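Side-chain contacts in response regulator (Caulobacter vibrioides, PDB 3T0Y), which probably acts in two-component signalling as a PhyR-type regulator, whose sigma-factor-like domain, the part present here, is thought to capture an anti-sigma partner by mimicry: residues Ala19-His24 with Val48-Leu53; Gln39-His44 with Ile93-Arg98; Leu58-Asn63 with Tyr71-Ala76; Leu102-Glu107 with Thr112-Ile117. All coordinates share one frame; numbering follows the deposited sequence. Where two conformers were deposited one is given.

Interaction 1 (Ala19-His24 with Val48-Leu53); sequences ARLAPH and VALEAL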
loop_
_atom_site.group_PDB
_atom_site.type_symbol
_atom_site.label_atom_id
_atom_site.label_comp_id
_atom_site.label_asym_id
_atom_site.label_seq_id
_atom_site.Cartn_x
_atom_site.Cartn_y
_atom_site.Cartn_z
ATOM N N ALA C 19 22.902 6.948 9.592
ATOM C CA ALA C 19 23.780 7.863 8.879
ATOM C C ALA C 19 24.138 7.336 7.490
ATOM O O ALA C 19 24.241 8.103 6.523
ATOM C CB ALA C 19 25.034 8.136 9.707
ATOM N N ARG C 20 24.331 6.026 7.389
ATOM C CA ARG C 20 24.629 5.417 6.102
ATOM C C ARG C 20 23.409 5.426 5.164
ATOM O O ARG C 20 23.563 5.619 3.949
ATOM C CB ARG C 20 25.150 3.987 6.280
ATOM C CG ARG C 20 26.656 3.876 6.425
ATOM C CD ARG C 20 27.083 2.417 6.562
ATOM N NE ARG C 20 26.315 1.706 7.588
ATOM C CZ ARG C 20 26.806 1.298 8.758
ATOM N NH1 ARG C 20 28.083 1.513 9.061
ATOM N NH2 ARG C 20 26.022 0.664 9.626
ATOM N N LEU C 21 22.211 5.243 5.730
ATOM C CA LEU C 21 20.997 5.047 4.930
ATOM C C LEU C 21 20.198 6.308 4.681
ATOM O O LEU C 21 19.523 6.421 3.665
ATOM C CB LEU C 21 20.082 4.024 5.586
ATOM C CG LEU C 21 20.740 2.670 5.794
ATOM C CD1 LEU C 21 19.741 1.671 6.324
ATOM C CD2 LEU C 21 21.348 2.213 4.480
ATOM N N ALA C 22 20.271 7.259 5.599
ATOM C CA ALA C 22 19.442 8.463 5.508
ATOM C C ALA C 22 19.396 9.092 4.107
ATOM O O ALA C 22 18.332 9.490 3.629
ATOM C CB ALA C 22 19.873 9.501 6.565
ATOM N N PRO C 23 20.546 9.190 3.441
ATOM C CA PRO C 23 20.477 9.927 2.170
ATOM C C PRO C 23 19.740 9.164 1.061
ATOM O O PRO C 23 19.421 9.721 0.004
ATOM C CB PRO C 23 21.949 10.167 1.807
ATOM C CG PRO C 23 22.754 9.226 2.682
ATOM C CD PRO C 23 21.924 8.887 3.874
ATOM N N HIS C 24 19.446 7.899 1.318
ATOM C CA HIS C 24 18.906 7.034 0.278
ATOM C C HIS C 24 17.396 6.855 0.414
ATOM O O HIS C 24 16.711 6.385 -0.519
ATOM C CB HIS C 24 19.667 5.702 0.293
ATOM C CG HIS C 24 21.133 5.861 0.019
ATOM N ND1 HIS C 24 21.614 6.432 -1.140
ATOM C CD2 HIS C 24 22.223 5.556 0.768
ATOM C CE1 HIS C 24 22.934 6.468 -1.097
ATOM N NE2 HIS C 24 23.328 5.939 0.048
ATOM N N VAL C 48 8.923 -1.868 7.209
ATOM C CA VAL C 48 9.252 -3.242 7.548
ATOM C C VAL C 48 10.749 -3.519 7.353
ATOM O O VAL C 48 11.381 -4.232 8.162
ATOM C CB VAL C 48 8.442 -4.223 6.698
ATOM C CG1 VAL C 48 8.953 -5.641 6.904
ATOM C CG2 VAL C 48 6.941 -4.106 7.028
ATOM N N ALA C 49 11.308 -2.938 6.292
ATOM C CA ALA C 49 12.720 -3.153 5.941
ATOM C C ALA C 49 13.630 -2.524 6.962
ATOM O O ALA C 49 14.592 -3.142 7.402
ATOM C CB ALA C 49 13.041 -2.582 4.568
ATOM N N LEU C 50 13.332 -1.284 7.319
ATOM C CA LEU C 50 14.167 -0.552 8.242
ATOM C C LEU C 50 14.090 -1.189 9.617
ATOM O O LEU C 50 15.037 -1.125 10.391
ATOM C CB LEU C 50 13.742 0.916 8.306
ATOM C CG LEU C 50 13.860 1.590 6.940
ATOM C CD1 LEU C 50 13.318 3.004 6.964
ATOM C CD2 LEU C 50 15.307 1.575 6.500
ATOM N N GLU C 51 12.968 -1.820 9.921
ATOM C CA GLU C 51 12.815 -2.456 11.221
ATOM C C GLU C 51 13.586 -3.755 11.257
ATOM O O GLU C 51 14.151 -4.119 12.284
ATOM C CB GLU C 51 11.339 -2.680 11.553
ATOM C CG GLU C 51 10.647 -1.404 12.011
ATOM C CD GLU C 51 9.143 -1.569 12.136
ATOM O OE1 GLU C 51 8.599 -2.515 11.513
ATOM O OE2 GLU C 51 8.508 -0.758 12.854
ATOM N N ALA C 52 13.612 -4.457 10.133
ATOM C CA ALA C 52 14.411 -5.670 10.025
ATOM C C ALA C 52 15.876 -5.339 10.325
ATOM O O ALA C 52 16.621 -6.154 10.891
ATOM C CB ALA C 52 14.266 -6.270 8.631
ATOM N N LEU C 53 16.281 -4.127 9.956
ATOM C CA LEU C 53 17.671 -3.723 10.098
ATOM C C LEU C 53 17.956 -3.186 11.495
ATOM O O LEU C 53 18.972 -3.533 12.101
ATOM C CB LEU C 53 18.041 -2.676 9.049
ATOM C CG LEU C 53 18.219 -3.163 7.608
ATOM C CD1 LEU C 53 18.002 -2.016 6.626
ATOM C CD2 LEU C 53 19.598 -3.814 7.410
#
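Leu21 and Leu50 mark the nearest backbone approach of the two segments, with their CA atoms 9.4 Å apart, a gap that the leucine side chains span here. Residues 48-53 form a continuous stretch of helix 39-54, while residues 19-24 include part of the short helix 17-21, and His24 N bonds Leu21 O at 2.8 Å. Leu21 directs its side chain at the longer helix. Its CG stands anti to its own carbonyl carbon (chi1 -58°), and from there methyl CD1 reaches across to both partners. It lies 4.1 Å from CD1 of Leu53, the two leucines meeting at a slant, and 4.4 Å from CD2 of Leu50, one turn earlier on the same face. Leucine suits each place, because its branched end can span the gap and spread methyls between neighbours. Leu60 packs on both Leu21 and Leu53, and apolar side chains of a second, different protein in the assembly touch Leu21 and Leu50. The contact across the segments is therefore purely dispersive and hydrophobic: without directional bonds, it takes its strength from burying the three leucines together with their neighbours, part of them against that protein.

Interaction 2 (Gln39-His44 with Ile93-Arg98); sequences QATGDH and IAPRSR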
loop_
_atom_site.group_PDB
_atom_site.type_symbol
_atom_site.label_atom_id
_atom_site.label_comp_id
_atom_site.label_asym_id
_atom_site.label_seq_id
_atom_site.Cartn_x
_atom_site.Cartn_y
_atom_site.Cartn_z
ATOM N N GLN C 39 1.988 5.244 -2.303
ATOM C CA GLN C 39 2.981 5.635 -1.306
ATOM C C GLN C 39 2.721 4.962 0.032
ATOM O O GLN C 39 3.660 4.626 0.749
ATOM C CB GLN C 39 3.013 7.160 -1.128
ATOM C CG GLN C 39 4.342 7.688 -0.581
ATOM C CD GLN C 39 5.526 7.350 -1.504
ATOM O OE1 GLN C 39 5.696 7.963 -2.568
ATOM N NE2 GLN C 39 6.340 6.355 -1.104
ATOM N N ALA C 40 1.454 4.758 0.369
ATOM C CA ALA C 40 1.110 4.093 1.628
ATOM C C ALA C 40 1.624 2.657 1.655
ATOM O O ALA C 40 2.268 2.228 2.617
ATOM C CB ALA C 40 -0.393 4.114 1.861
ATOM N N THR C 41 1.330 1.914 0.590
ATOM C CA THR C 41 1.819 0.560 0.453
ATOM C C THR C 41 3.364 0.564 0.418
ATOM O O THR C 41 4.014 -0.251 1.102
ATOM C CB THR C 41 1.240 -0.121 -0.804
ATOM O OG1 THR C 41 -0.196 -0.037 -0.781
ATOM C CG2 THR C 41 1.638 -1.587 -0.847
ATOM N N GLY C 42 3.948 1.502 -0.330
ATOM C CA GLY C 42 5.409 1.570 -0.438
ATOM C C GLY C 42 6.087 1.872 0.902
ATOM O O GLY C 42 7.063 1.221 1.291
ATOM N N ASP C 43 5.554 2.859 1.619
ATOM C CA ASP C 43 6.055 3.194 2.941
ATOM C C ASP C 43 5.874 2.044 3.915
ATOM O O ASP C 43 6.681 1.857 4.807
ATOM C CB ASP C 43 5.376 4.457 3.475
ATOM C CG ASP C 43 5.766 5.693 2.690
ATOM O OD1 ASP C 43 6.686 5.584 1.862
ATOM O OD2 ASP C 43 5.183 6.779 2.909
ATOM N N HIS C 44 4.818 1.268 3.760
ATOM C CA HIS C 44 4.660 0.098 4.617
ATOM C C HIS C 44 5.879 -0.822 4.484
ATOM O O HIS C 44 6.426 -1.312 5.478
ATOM C CB HIS C 44 3.381 -0.674 4.275
ATOM C CG HIS C 44 3.399 -2.094 4.754
ATOM N ND1 HIS C 44 3.235 -2.437 6.082
ATOM C CD2 HIS C 44 3.588 -3.259 4.085
ATOM C CE1 HIS C 44 3.305 -3.752 6.208
ATOM N NE2 HIS C 44 3.523 -4.274 5.012
ATOM N N ILE C 93 -1.302 -6.941 -2.697
ATOM C CA ILE C 93 -2.368 -6.666 -3.645
ATOM C C ILE C 93 -2.369 -5.183 -4.049
ATOM O O ILE C 93 -2.246 -4.291 -3.199
ATOM C CB ILE C 93 -3.724 -7.012 -3.019
ATOM C CG1 ILE C 93 -3.766 -8.506 -2.699
ATOM C CG2 ILE C 93 -4.851 -6.590 -3.938
ATOM C CD1 ILE C 93 -4.834 -8.884 -1.746
ATOM N N ALA C 94 -2.512 -4.922 -5.339
ATOM C CA ALA C 94 -2.621 -3.547 -5.821
ATOM C C ALA C 94 -3.650 -2.842 -4.973
ATOM O O ALA C 94 -4.733 -3.381 -4.743
ATOM C CB ALA C 94 -3.038 -3.504 -7.284
ATOM N N PRO C 95 -3.314 -1.637 -4.499
ATOM C CA PRO C 95 -4.164 -0.860 -3.587
ATOM C C PRO C 95 -5.647 -0.771 -3.997
ATOM O O PRO C 95 -6.512 -0.998 -3.146
ATOM C CB PRO C 95 -3.504 0.521 -3.591
ATOM C CG PRO C 95 -2.026 0.208 -3.820
ATOM C CD PRO C 95 -2.030 -0.971 -4.766
ATOM N N ARG C 96 -5.952 -0.450 -5.249
ATOM C CA ARG C 96 -7.348 -0.305 -5.629
ATOM C C ARG C 96 -8.061 -1.656 -5.615
ATOM O O ARG C 96 -9.265 -1.727 -5.355
ATOM C CB ARG C 96 -7.487 0.388 -6.987
ATOM C CG ARG C 96 -8.582 1.462 -7.019
ATOM C CD ARG C 96 -8.225 2.658 -6.120
ATOM N NE ARG C 96 -9.396 3.448 -5.725
ATOM C CZ ARG C 96 -9.338 4.532 -4.959
ATOM N NH1 ARG C 96 -8.166 4.963 -4.510
ATOM N NH2 ARG C 96 -10.449 5.189 -4.641
ATOM N N SER C 97 -7.321 -2.727 -5.860
ATOM C CA SER C 97 -7.917 -4.055 -5.847
ATOM C C SER C 97 -8.078 -4.482 -4.410
ATOM O O SER C 97 -9.033 -5.170 -4.065
ATOM C CB SER C 97 -7.050 -5.062 -6.597
ATOM O OG SER C 97 -6.869 -4.673 -7.952
ATOM N N ARG C 98 -7.140 -4.064 -3.568
ATOM C CA ARG C 98 -7.219 -4.364 -2.143
ATOM C C ARG C 98 -8.420 -3.710 -1.469
ATOM O O ARG C 98 -9.051 -4.294 -0.583
ATOM C CB ARG C 98 -5.961 -3.894 -1.436
ATOM C CG ARG C 98 -5.777 -4.559 -0.091
ATOM C CD ARG C 98 -4.329 -4.484 0.326
ATOM N NE ARG C 98 -3.933 -3.114 0.557
ATOM C CZ ARG C 98 -2.945 -2.473 -0.046
ATOM N NH1 ARG C 98 -2.184 -3.066 -0.950
ATOM N NH2 ARG C 98 -2.717 -1.208 0.294
#
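Thr41 and Arg98 supply the polar part of this contact. NH2 of Arg98 donates a hydrogen bond of 3.0 Å to Thr41 OG1, nearly straight at 165°, and the oxygen sits at the guanidinium edge, 9° from its plane. A bend at chi3 (66°) turns the otherwise extended arginine chain toward the threonine. Thr41 OG1 also hydrogen-bonds Asp38 OD2, so the hydroxyl links arginine and aspartate. Arg98 NH2 also bonds Leu35 O of the second subunit, which further fixes the flat group.

Van der Waals packing comes from Pro95. Its CG lies 3.6 Å from Thr41 OG1, and, within the same segment, its CA lies 3.8 Å above one face of the Arg98 guanidinium, offset toward the rim. Proline fits this first turn of a helix, where its missing N-H costs no bond, and Ala94 before it holds the N-cap position.

Within helix 39-54, Gln39 NE2 donates to Asp43 OD1 over 3.1 Å, one turn along, while Asp43 OD2 makes a salt bridge with Arg29.

The arrangement joins the start of helix 39-54, in the Sigma2-like part, to the start of helix 95-106, in the second sigma-like part. It is thus a buried junction between the two helical units of the PhyR sigma-factor-like region.

Interaction 3 (Leu58-Asn63 with Tyr71-Ala76); sequences LVLDAN and YRVFHA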
loop_
_atom_site.group_PDB
_atom_site.type_symbol
_atom_site.label_atom_id
_atom_site.label_comp_id
_atom_site.label_asym_id
_atom_site.label_seq_id
_atom_site.Cartn_x
_atom_site.Cartn_y
_atom_site.Cartn_z
ATOM N N LEU C 58 18.153 -8.591 9.865
ATOM C CA LEU C 58 18.833 -8.609 8.575
ATOM C C LEU C 58 19.900 -7.532 8.609
ATOM O O LEU C 58 19.747 -6.522 9.307
ATOM C CB LEU C 58 17.857 -8.296 7.449
ATOM C CG LEU C 58 16.737 -9.293 7.176
ATOM C CD1 LEU C 58 15.835 -8.735 6.091
ATOM C CD2 LEU C 58 17.301 -10.662 6.779
ATOM N N VAL C 59 20.972 -7.743 7.856
ATOM C CA VAL C 59 22.095 -6.817 7.858
ATOM C C VAL C 59 22.481 -6.409 6.435
ATOM O O VAL C 59 22.356 -7.205 5.506
ATOM C CB VAL C 59 23.325 -7.440 8.560
ATOM C CG1 VAL C 59 23.019 -7.717 10.022
ATOM C CG2 VAL C 59 23.738 -8.726 7.865
ATOM N N LEU C 60 22.931 -5.165 6.283
ATOM C CA LEU C 60 23.456 -4.673 5.026
ATOM C C LEU C 60 24.681 -5.480 4.647
ATOM O O LEU C 60 25.586 -5.636 5.463
ATOM C CB LEU C 60 23.848 -3.200 5.150
ATOM C CG LEU C 60 22.698 -2.277 5.543
ATOM C CD1 LEU C 60 23.187 -0.861 5.662
ATOM C CD2 LEU C 60 21.570 -2.360 4.518
ATOM N N ASP C 61 24.699 -5.991 3.413
ATOM C CA ASP C 61 25.834 -6.725 2.872
ATOM C C ASP C 61 27.037 -5.785 2.794
ATOM O O ASP C 61 26.950 -4.677 2.254
ATOM C CB ASP C 61 25.490 -7.261 1.484
ATOM C CG ASP C 61 26.266 -8.516 1.121
ATOM O OD1 ASP C 61 27.434 -8.405 0.697
ATOM O OD2 ASP C 61 25.692 -9.620 1.245
ATOM N N ALA C 62 28.154 -6.218 3.355
ATOM C CA ALA C 62 29.350 -5.378 3.417
ATOM C C ALA C 62 30.029 -5.197 2.054
ATOM O O ALA C 62 30.795 -4.254 1.854
ATOM C CB ALA C 62 30.340 -5.950 4.428
ATOM N N ASN C 63 29.753 -6.111 1.132
ATOM C CA ASN C 63 30.282 -6.019 -0.223
ATOM C C ASN C 63 29.515 -5.043 -1.126
ATOM O O ASN C 63 29.936 -4.800 -2.253
ATOM C CB ASN C 63 30.306 -7.399 -0.879
ATOM C CG ASN C 63 31.154 -8.392 -0.108
ATOM O OD1 ASN C 63 32.153 -8.019 0.525
ATOM N ND2 ASN C 63 30.763 -9.664 -0.150
ATOM N N TYR C 71 18.356 -1.690 -0.885
ATOM C CA TYR C 71 17.365 -2.247 -1.794
ATOM C C TYR C 71 17.391 -3.761 -1.788
ATOM O O TYR C 71 16.381 -4.383 -2.019
ATOM C CB TYR C 71 17.609 -1.786 -3.217
ATOM C CG TYR C 71 17.176 -0.378 -3.521
ATOM C CD1 TYR C 71 17.727 0.706 -2.849
ATOM C CD2 TYR C 71 16.246 -0.131 -4.523
ATOM C CE1 TYR C 71 17.359 1.992 -3.161
ATOM C CE2 TYR C 71 15.860 1.146 -4.839
ATOM C CZ TYR C 71 16.428 2.209 -4.161
ATOM O OH TYR C 71 16.057 3.486 -4.495
ATOM N N ARG C 72 18.556 -4.356 -1.568
ATOM C CA ARG C 72 18.632 -5.806 -1.392
ATOM C C ARG C 72 17.778 -6.254 -0.209
ATOM O O ARG C 72 17.035 -7.224 -0.320
ATOM C CB ARG C 72 20.092 -6.268 -1.223
ATOM C CG ARG C 72 20.246 -7.760 -1.089
ATOM C CD ARG C 72 21.717 -8.164 -0.989
ATOM N NE ARG C 72 21.893 -9.521 -0.471
ATOM C CZ ARG C 72 22.115 -10.606 -1.213
ATOM N NH1 ARG C 72 22.200 -10.524 -2.536
ATOM N NH2 ARG C 72 22.261 -11.785 -0.622
ATOM N N VAL C 73 17.853 -5.539 0.914
ATOM C CA VAL C 73 17.015 -5.899 2.058
ATOM C C VAL C 73 15.534 -5.629 1.785
ATOM O O VAL C 73 14.676 -6.456 2.102
ATOM C CB VAL C 73 17.432 -5.201 3.357
ATOM C CG1 VAL C 73 16.351 -5.405 4.431
ATOM C CG2 VAL C 73 18.753 -5.739 3.838
ATOM N N PHE C 74 15.231 -4.472 1.202
ATOM C CA PHE C 74 13.857 -4.155 0.855
ATOM C C PHE C 74 13.264 -5.271 0.010
ATOM O O PHE C 74 12.187 -5.791 0.301
ATOM C CB PHE C 74 13.786 -2.845 0.078
ATOM C CG PHE C 74 12.417 -2.536 -0.435
ATOM C CD1 PHE C 74 11.978 -3.059 -1.645
ATOM C CD2 PHE C 74 11.552 -1.741 0.304
ATOM C CE1 PHE C 74 10.709 -2.778 -2.107
ATOM C CE2 PHE C 74 10.271 -1.448 -0.164
ATOM C CZ PHE C 74 9.850 -1.964 -1.371
ATOM N N HIS C 75 13.971 -5.632 -1.051
ATOM C CA HIS C 75 13.475 -6.680 -1.921
ATOM C C HIS C 75 13.221 -7.982 -1.148
ATOM O O HIS C 75 12.239 -8.664 -1.394
ATOM C CB HIS C 75 14.413 -6.950 -3.090
ATOM C CG HIS C 75 13.915 -8.032 -3.977
ATOM N ND1 HIS C 75 12.910 -7.825 -4.902
ATOM C CD2 HIS C 75 14.214 -9.353 -4.029
ATOM C CE1 HIS C 75 12.634 -8.971 -5.503
ATOM N NE2 HIS C 75 13.408 -9.914 -4.993
ATOM N N ALA C 76 14.104 -8.311 -0.211
ATOM C CA ALA C 76 14.000 -9.549 0.551
ATOM C C ALA C 76 12.754 -9.580 1.431
ATOM O O ALA C 76 12.079 -10.610 1.532
ATOM C CB ALA C 76 15.238 -9.747 1.408
#
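Leu58 opens the contact by laying its CD1 methyl 3.8 Å from CG1 of Val73, the two side chains meeting at an angle. The same leucine also packs on Ala52 and Ile77, bridging the two helices that flank the loop. Val59 follows with its side chain directed away from the helix, and it is the backbone that faces inward, with Val59 O 4.2 Å from Val73 CG2. Leu60 likewise starts out away from helix 66-80, yet its CD2 swings back to 4.5 Å from Val73 CG2. It also packs on Leu21 and Leu53. Val73 suits this spot because its beta branch serves both sides: CG1, anti to the backbone N (chi1 169°), is given to Leu58, and CG2 to Val59 O and Leu60 CD2.

This irregular stretch belongs to the connection between helix 39-54 and helix 66-80 of the Sigma2-like part. At Asp61 it forms an Asx turn, in which OD1 accepts a hydrogen bond of 3.3 Å from the backbone N of Asn63, on the anti side of the carboxylate. The other oxygen, OD2, lies over one face of the Arg72 guanidinium, 4.2 Å from NE, with carboxylate and guanidinium planes 67° apart. Such a position brings opposite charges near each other without aiming an N-H at the oxygen, so the attraction is probably a modest electrostatic one. Arg72 spends its NH1 on Gln116 O of the second subunit, its extended chain carrying the guanidinium to that partner.

Interaction 4 (Leu102-Glu107 with Thr112-Ile117); sequences LLTALE and TEAAQI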
loop_
_atom_site.group_PDB
_atom_site.type_symbol
_atom_site.label_atom_id
_atom_site.label_comp_id
_atom_site.label_asym_id
_atom_site.label_seq_id
_atom_site.Cartn_x
_atom_site.Cartn_y
_atom_site.Cartn_z
ATOM N N LEU C 102 -11.361 -5.819 0.177
ATOM C CA LEU C 102 -11.638 -5.718 1.597
ATOM C C LEU C 102 -13.030 -5.174 1.879
ATOM O O LEU C 102 -13.652 -5.566 2.862
ATOM C CB LEU C 102 -10.578 -4.882 2.334
ATOM C CG LEU C 102 -9.182 -5.504 2.411
ATOM C CD1 LEU C 102 -8.253 -4.544 3.075
ATOM C CD2 LEU C 102 -9.207 -6.809 3.177
ATOM N N LEU C 103 -13.520 -4.264 1.038
ATOM C CA LEU C 103 -14.844 -3.714 1.265
ATOM C C LEU C 103 -15.876 -4.850 1.223
ATOM O O LEU C 103 -16.819 -4.867 2.004
ATOM C CB LEU C 103 -15.187 -2.632 0.242
ATOM C CG LEU C 103 -14.452 -1.318 0.498
ATOM C CD1 LEU C 103 -14.514 -0.446 -0.746
ATOM C CD2 LEU C 103 -15.047 -0.586 1.716
ATOM N N THR C 104 -15.677 -5.806 0.325
ATOM C CA THR C 104 -16.639 -6.884 0.169
ATOM C C THR C 104 -16.320 -8.061 1.100
ATOM O O THR C 104 -17.133 -8.425 1.946
ATOM C CB THR C 104 -16.749 -7.324 -1.310
ATOM O OG1 THR C 104 -15.437 -7.564 -1.850
ATOM C CG2 THR C 104 -17.398 -6.217 -2.129
ATOM N N ALA C 105 -15.128 -8.630 0.980
ATOM C CA ALA C 105 -14.789 -9.827 1.742
ATOM C C ALA C 105 -14.717 -9.586 3.238
ATOM O O ALA C 105 -15.176 -10.421 4.022
ATOM C CB ALA C 105 -13.479 -10.410 1.256
ATOM N N LEU C 106 -14.122 -8.464 3.639
ATOM C CA LEU C 106 -13.938 -8.176 5.060
ATOM C C LEU C 106 -15.052 -7.339 5.672
ATOM O O LEU C 106 -15.555 -7.649 6.755
ATOM C CB LEU C 106 -12.595 -7.479 5.300
ATOM C CG LEU C 106 -12.336 -7.002 6.732
ATOM C CD1 LEU C 106 -12.255 -8.183 7.703
ATOM C CD2 LEU C 106 -11.074 -6.141 6.838
ATOM N N GLU C 107 -15.419 -6.250 5.007
ATOM C CA GLU C 107 -16.357 -5.313 5.622
ATOM C C GLU C 107 -17.806 -5.658 5.279
ATOM O O GLU C 107 -18.731 -4.996 5.744
ATOM C CB GLU C 107 -16.050 -3.871 5.223
ATOM C CG GLU C 107 -14.717 -3.336 5.717
ATOM C CD GLU C 107 -14.556 -3.451 7.226
ATOM O OE1 GLU C 107 -15.496 -3.097 7.976
ATOM O OE2 GLU C 107 -13.477 -3.912 7.657
ATOM N N THR C 112 -22.375 -3.678 -5.023
ATOM C CA THR C 112 -23.047 -2.426 -5.401
ATOM C C THR C 112 -22.663 -1.336 -4.407
ATOM O O THR C 112 -22.372 -0.198 -4.778
ATOM C CB THR C 112 -24.587 -2.556 -5.361
ATOM O OG1 THR C 112 -25.027 -3.450 -6.382
ATOM C CG2 THR C 112 -25.257 -1.190 -5.547
ATOM N N GLU C 113 -22.681 -1.682 -3.131
ATOM C CA GLU C 113 -22.342 -0.700 -2.117
ATOM C C GLU C 113 -20.863 -0.327 -2.281
ATOM O O GLU C 113 -20.497 0.834 -2.160
ATOM C CB GLU C 113 -22.619 -1.257 -0.718
ATOM C CG GLU C 113 -24.087 -1.362 -0.390
ATOM C CD GLU C 113 -24.356 -2.142 0.888
ATOM O OE1 GLU C 113 -23.535 -2.997 1.264
ATOM O OE2 GLU C 113 -25.399 -1.898 1.529
ATOM N N ALA C 114 -20.018 -1.306 -2.589
ATOM C CA ALA C 114 -18.587 -1.023 -2.760
ATOM C C ALA C 114 -18.375 -0.043 -3.921
ATOM O O ALA C 114 -17.495 0.804 -3.878
ATOM C CB ALA C 114 -17.791 -2.315 -2.976
ATOM N N ALA C 115 -19.213 -0.153 -4.940
ATOM C CA ALA C 115 -19.193 0.761 -6.076
ATOM C C ALA C 115 -19.496 2.183 -5.627
ATOM O O ALA C 115 -18.826 3.122 -6.044
ATOM C CB ALA C 115 -20.214 0.311 -7.146
ATOM N N GLN C 116 -20.505 2.350 -4.776
ATOM C CA GLN C 116 -20.802 3.680 -4.248
ATOM C C GLN C 116 -19.614 4.202 -3.453
ATOM O O GLN C 116 -19.202 5.366 -3.591
ATOM C CB GLN C 116 -22.039 3.647 -3.361
ATOM C CG GLN C 116 -23.200 2.889 -3.986
ATOM C CD GLN C 116 -23.496 3.383 -5.386
ATOM O OE1 GLN C 116 -23.794 4.565 -5.581
ATOM N NE2 GLN C 116 -23.379 2.488 -6.379
ATOM N N ILE C 117 -19.065 3.327 -2.617
ATOM C CA ILE C 117 -17.980 3.712 -1.746
ATOM C C ILE C 117 -16.761 4.176 -2.568
ATOM O O ILE C 117 -16.159 5.210 -2.287
ATOM C CB ILE C 117 -17.627 2.550 -0.773
ATOM C CG1 ILE C 117 -18.739 2.391 0.275
ATOM C CG2 ILE C 117 -16.286 2.798 -0.108
ATOM C CD1 ILE C 117 -18.679 1.078 1.077
#
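A helical hairpin of the second sigma-like part brings Leu103 against Ala114 and Ile117, the short helix 111-118 folding back beside helix 95-106. The local axes approach to 9.6 Å and run roughly antiparallel, at 146°. Leu103 and Ala114 lie closest in backbone terms, and here Leu103 CB stands 4.2 Å from Ala114 CB. Alanine's single methyl fits a place where the CA atoms of Leu103 and Ala114 come within 6.1 Å. Further out, both methyls of Leu103 pack on Ile117: CD1 is 3.8 Å from Ile117 CG2, whereas CD2 sits 4.0 Å from both CG2 and CD1 of the isoleucine. Phe109, from the turn between the helices, touches both residues.

The sequence family of this part belongs to the helix-turn-helix clan, consistent with two helices joined by a short connection. A wider pi-type turn spans 102-106, and Glu107 N bonds Leu102 O at 2.9 Å.

Thr104 adds an apolar edge, its CG2 resting 4.0 Å from Ala114 CB. A chi1 of 50° sets OG1 between the backbone N and carbonyl carbon, where its single proton is shared between Ala100 O, the stronger partner, and Phe101 O; the polar atom is thereby satisfied while the methyl turns to the partner. On helix 111-118, Gln116 NE2 curls back to Thr112 O over 3.3 Å, the amide lying on the opposite face of that carbonyl from Gln116 N, which bonds the same oxygen.

In the fold
Interactions 1 and 3 form one cluster, with centres 10 Å apart, where helix 17-21, helix 39-54, the loop 58-63 and helix 66-80 of the Sigma2-like part come together and Ala52 meets Leu58. Interaction 2 uses the other end of helix 39-54, its centre about 20 Å from that of interaction 1, and joins it to helix 95-106. Interaction 4 continues along that helix, centre to centre 17 Å from interaction 2 and 38 Å from interaction 3. Along the chain, interactions 1 and 2 cross, interaction 3 is nested within the loop closed by interaction 2, and interaction 4 follows. Interactions 2, 3 and 4 touch the second subunit, consistent with both parts packing on a neighbouring copy.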